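Local structure of putative sulfatase yidJ (Bacteroides fragilis, 2QZU) at residues N29-A35 / F222-M228. The protein probably hydrolyses sulfate esters, most likely as a metal-dependent arylsulfatase. Residues are numbered along the deposited sequence.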
ATOM      1  N   ASN A  29      -5.931  28.869  28.141  1.00  4.11           N
ATOM      2  CA  ASN A  29      -6.518  27.795  27.351  1.00  5.18           C
ATOM      3  C   ASN A  29      -5.346  26.951  26.886  1.00  6.38           C
ATOM      4  O   ASN A  29      -4.191  27.334  27.061  1.00  6.97           O
ATOM      5  CB  ASN A  29      -7.232  28.355  26.124  1.00  3.89           C
ATOM      6  CG  ASN A  29      -8.284  29.372  26.483  1.00  5.59           C
ATOM      7  OD1 ASN A  29      -8.264  30.502  25.993  1.00 13.63           O
ATOM      8  ND2 ASN A  29      -9.209  28.981  27.349  1.00  5.49           N
ATOM      9  N   LEU A  30      -5.645  25.808  26.285  1.00  4.49           N
ATOM     10  CA  LEU A  30      -4.606  24.929  25.781  1.00  4.56           C
ATOM     11  C   LEU A  30      -5.031  24.311  24.461  1.00  6.68           C
ATOM     12  O   LEU A  30      -6.123  23.759  24.346  1.00  6.00           O
ATOM     13  CB  LEU A  30      -4.311  23.801  26.781  1.00  2.80           C
ATOM     14  CG  LEU A  30      -3.466  22.621  26.274  1.00  5.02           C
ATOM     15  CD1 LEU A  30      -2.037  23.073  25.977  1.00  3.41           C
ATOM     16  CD2 LEU A  30      -3.468  21.515  27.323  1.00  6.68           C
ATOM     17  N   VAL A  31      -4.171  24.434  23.459  1.00  5.77           N
ATOM     18  CA  VAL A  31      -4.423  23.826  22.164  1.00  3.14           C
ATOM     19  C   VAL A  31      -3.191  22.959  21.944  1.00  7.99           C
ATOM     20  O   VAL A  31      -2.105  23.448  21.637  1.00  5.70           O
ATOM     21  CB  VAL A  31      -4.571  24.872  21.042  1.00  5.41           C
ATOM     22  CG1 VAL A  31      -4.681  24.167  19.689  1.00  6.78           C
ATOM     23  CG2 VAL A  31      -5.822  25.717  21.291  1.00  7.14           C
ATOM     24  N   PHE A  32      -3.369  21.662  22.151  1.00  6.45           N
ATOM     25  CA  PHE A  32      -2.287  20.701  22.029  1.00  3.51           C
ATOM     26  C   PHE A  32      -2.379  20.027  20.671  1.00  6.85           C
ATOM     27  O   PHE A  32      -3.292  19.234  20.414  1.00  3.28           O
ATOM     28  CB  PHE A  32      -2.424  19.677  23.161  1.00  4.87           C
ATOM     29  CG  PHE A  32      -1.234  18.777  23.333  1.00  7.89           C
ATOM     30  CD1 PHE A  32      -0.982  17.743  22.436  1.00 15.51           C
ATOM     31  CD2 PHE A  32      -0.397  18.932  24.432  1.00 10.21           C
ATOM     32  CE1 PHE A  32       0.094  16.869  22.639  1.00  8.78           C
ATOM     33  CE2 PHE A  32       0.675  18.070  24.644  1.00 14.77           C
ATOM     34  CZ  PHE A  32       0.919  17.034  23.748  1.00 12.38           C
ATOM     35  N   ILE A  33      -1.439  20.359  19.797  1.00  4.07           N
ATOM     36  CA  ILE A  33      -1.419  19.797  18.457  1.00  5.33           C
ATOM     37  C   ILE A  33      -0.252  18.841  18.299  1.00  6.59           C
ATOM     38  O   ILE A  33       0.871  19.144  18.700  1.00  6.25           O
ATOM     39  CB  ILE A  33      -1.284  20.903  17.391  1.00  3.85           C
ATOM     40  CG1 ILE A  33      -2.414  21.922  17.554  1.00 13.08           C
ATOM     41  CG2 ILE A  33      -1.335  20.285  15.991  1.00  4.06           C
ATOM     42  CD1 ILE A  33      -2.294  23.110  16.629  1.00 15.48           C
HETATM   43  N   MSE A  34      -0.522  17.674  17.732  1.00  9.94           N
HETATM   44  CA  MSE A  34       0.539  16.713  17.504  1.00  8.65           C
HETATM   45  C   MSE A  34       0.297  16.001  16.189  1.00  8.07           C
HETATM   46  O   MSE A  34      -0.841  15.821  15.761  1.00  8.10           O
HETATM   47  CB  MSE A  34       0.633  15.705  18.656  1.00 11.99           C
HETATM   48  CG  MSE A  34      -0.582  14.828  18.861  1.00  8.00           C
HETATM   49 SE   MSE A  34      -0.306  13.583  20.332  1.00 24.85          SE
HETATM   50  CE  MSE A  34      -1.963  13.858  21.294  1.00 16.81           C
ATOM     51  N   ALA A  35       1.389  15.639  15.534  1.00  2.67           N
ATOM     52  CA  ALA A  35       1.335  14.937  14.266  1.00  5.55           C
ATOM     53  C   ALA A  35       2.158  13.691  14.523  1.00  5.32           C
ATOM     54  O   ALA A  35       3.291  13.775  14.994  1.00  9.89           O
ATOM     55  CB  ALA A  35       1.964  15.782  13.165  1.00  7.23           C
ATOM     56  N   PHE A 222     -10.766  26.491  27.882  1.00  8.03           N
ATOM     57  CA  PHE A 222     -10.919  25.266  27.108  1.00  5.32           C
ATOM     58  C   PHE A 222      -9.571  24.622  26.823  1.00  4.11           C
ATOM     59  O   PHE A 222      -8.525  25.277  26.859  1.00  5.28           O
ATOM     60  CB  PHE A 222     -11.644  25.529  25.777  1.00  6.24           C
ATOM     61  CG  PHE A 222     -10.826  26.298  24.768  1.00  7.57           C
ATOM     62  CD1 PHE A 222     -10.806  27.690  24.780  1.00  7.72           C
ATOM     63  CD2 PHE A 222     -10.094  25.625  23.791  1.00  8.95           C
ATOM     64  CE1 PHE A 222     -10.071  28.405  23.829  1.00 11.60           C
ATOM     65  CE2 PHE A 222      -9.355  26.331  22.836  1.00 11.85           C
ATOM     66  CZ  PHE A 222      -9.344  27.724  22.856  1.00 11.36           C
ATOM     67  N   ALA A 223      -9.613  23.319  26.567  1.00  4.70           N
ATOM     68  CA  ALA A 223      -8.431  22.544  26.222  1.00  6.65           C
ATOM     69  C   ALA A 223      -8.846  21.709  25.022  1.00  6.72           C
ATOM     70  O   ALA A 223      -9.868  21.023  25.060  1.00  6.81           O
ATOM     71  CB  ALA A 223      -8.014  21.633  27.382  1.00  5.58           C
ATOM     72  N   LEU A 224      -8.066  21.784  23.951  1.00  3.98           N
ATOM     73  CA  LEU A 224      -8.365  21.020  22.750  1.00  5.04           C
ATOM     74  C   LEU A 224      -7.121  20.300  22.265  1.00  3.04           C
ATOM     75  O   LEU A 224      -6.039  20.886  22.192  1.00  6.02           O
ATOM     76  CB  LEU A 224      -8.879  21.943  21.632  1.00  4.67           C
ATOM     77  CG  LEU A 224      -9.058  21.318  20.239  1.00  5.94           C
ATOM     78  CD1 LEU A 224     -10.267  20.397  20.242  1.00 11.10           C
ATOM     79  CD2 LEU A 224      -9.238  22.414  19.186  1.00  6.75           C
ATOM     80  N   VAL A 225      -7.270  19.020  21.958  1.00  3.59           N
ATOM     81  CA  VAL A 225      -6.166  18.242  21.424  1.00  4.69           C
ATOM     82  C   VAL A 225      -6.512  17.942  19.971  1.00  4.62           C
ATOM     83  O   VAL A 225      -7.640  17.559  19.663  1.00  7.10           O
ATOM     84  CB  VAL A 225      -5.978  16.887  22.156  1.00  5.01           C
ATOM     85  CG1 VAL A 225      -4.922  16.058  21.434  1.00  3.11           C
ATOM     86  CG2 VAL A 225      -5.575  17.115  23.603  1.00  9.57           C
ATOM     87  N   VAL A 226      -5.552  18.149  19.078  1.00  4.69           N
ATOM     88  CA  VAL A 226      -5.741  17.843  17.667  1.00  4.35           C
ATOM     89  C   VAL A 226      -4.590  16.882  17.368  1.00  5.64           C
ATOM     90  O   VAL A 226      -3.431  17.287  17.316  1.00  3.99           O
ATOM     91  CB  VAL A 226      -5.636  19.105  16.780  1.00  5.09           C
ATOM     92  CG1 VAL A 226      -5.878  18.735  15.326  1.00  8.49           C
ATOM     93  CG2 VAL A 226      -6.657  20.141  17.229  1.00  3.40           C
ATOM     94  N   SER A 227      -4.930  15.608  17.201  1.00  5.60           N
ATOM     95  CA  SER A 227      -3.957  14.548  16.958  1.00  6.86           C
ATOM     96  C   SER A 227      -4.012  14.068  15.507  1.00  5.86           C
ATOM     97  O   SER A 227      -4.833  13.219  15.153  1.00  5.58           O
ATOM     98  CB  SER A 227      -4.247  13.389  17.919  1.00  4.96           C
ATOM     99  OG  SER A 227      -3.346  12.312  17.740  1.00  7.45           O
HETATM  100  N   MSE A 228      -3.126  14.612  14.675  1.00  4.81           N
HETATM  101  CA  MSE A 228      -3.086  14.260  13.255  1.00  6.39           C
HETATM  102  C   MSE A 228      -2.243  13.020  12.994  1.00  4.03           C
HETATM  103  O   MSE A 228      -1.266  12.764  13.697  1.00  7.16           O
HETATM  104  CB  MSE A 228      -2.544  15.438  12.450  1.00  7.37           C
HETATM  105  CG  MSE A 228      -3.398  16.693  12.568  1.00  4.56           C
HETATM  106 SE   MSE A 228      -2.559  18.208  11.694  1.00 22.06          SE
HETATM  107  CE  MSE A 228      -3.993  19.500  11.896  1.00 14.66           C
TER
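Start with F222, the residue most covered by this pairing of strands 29-35 and 222-228. Its p rotamer swings the ring across to the neighbouring strand, where CB of N29 sits over the ring face, 3.9 Å from its centroid, in a CH-pi contact; F222 CE2 also reaches V31 CG2 at 3.9 Å. M34, a selenomethionine, does the equivalent from the other strand and on the other face of the sheet: its chain leans over so that M34 CE lies 3.7 Å from V225 CG1 and M34 CG 3.9 Å from S227 OG. That serine hydroxyl is hydrogen-bonded to K132 O and R80 NH1.

Between these two ends the backbones run parallel, 8° apart, with the axes 4.7 Å from each other. Six hydrogen bonds alternate in direction: L30 N gives to F222 O (3.0 Å), L224 N to L30 O (2.8 Å), and the same step repeats through F32, V226 and M34 until M228 N meets M34 O at 2.8 Å. Within 29-35 it is L30, F32 and M34 whose N and O make these bonds; N29, V31 and I33 turn theirs to the other side, to N305 and strand 306-311. Helix 200-213 packs on the face carrying L224, V226 and M228. Buried and far apart in sequence, the two strands lie inside the mixed sheet, flanked by 126-130 and 306-311, as is characteristic of the alkaline phosphatase-like sulfatase fold.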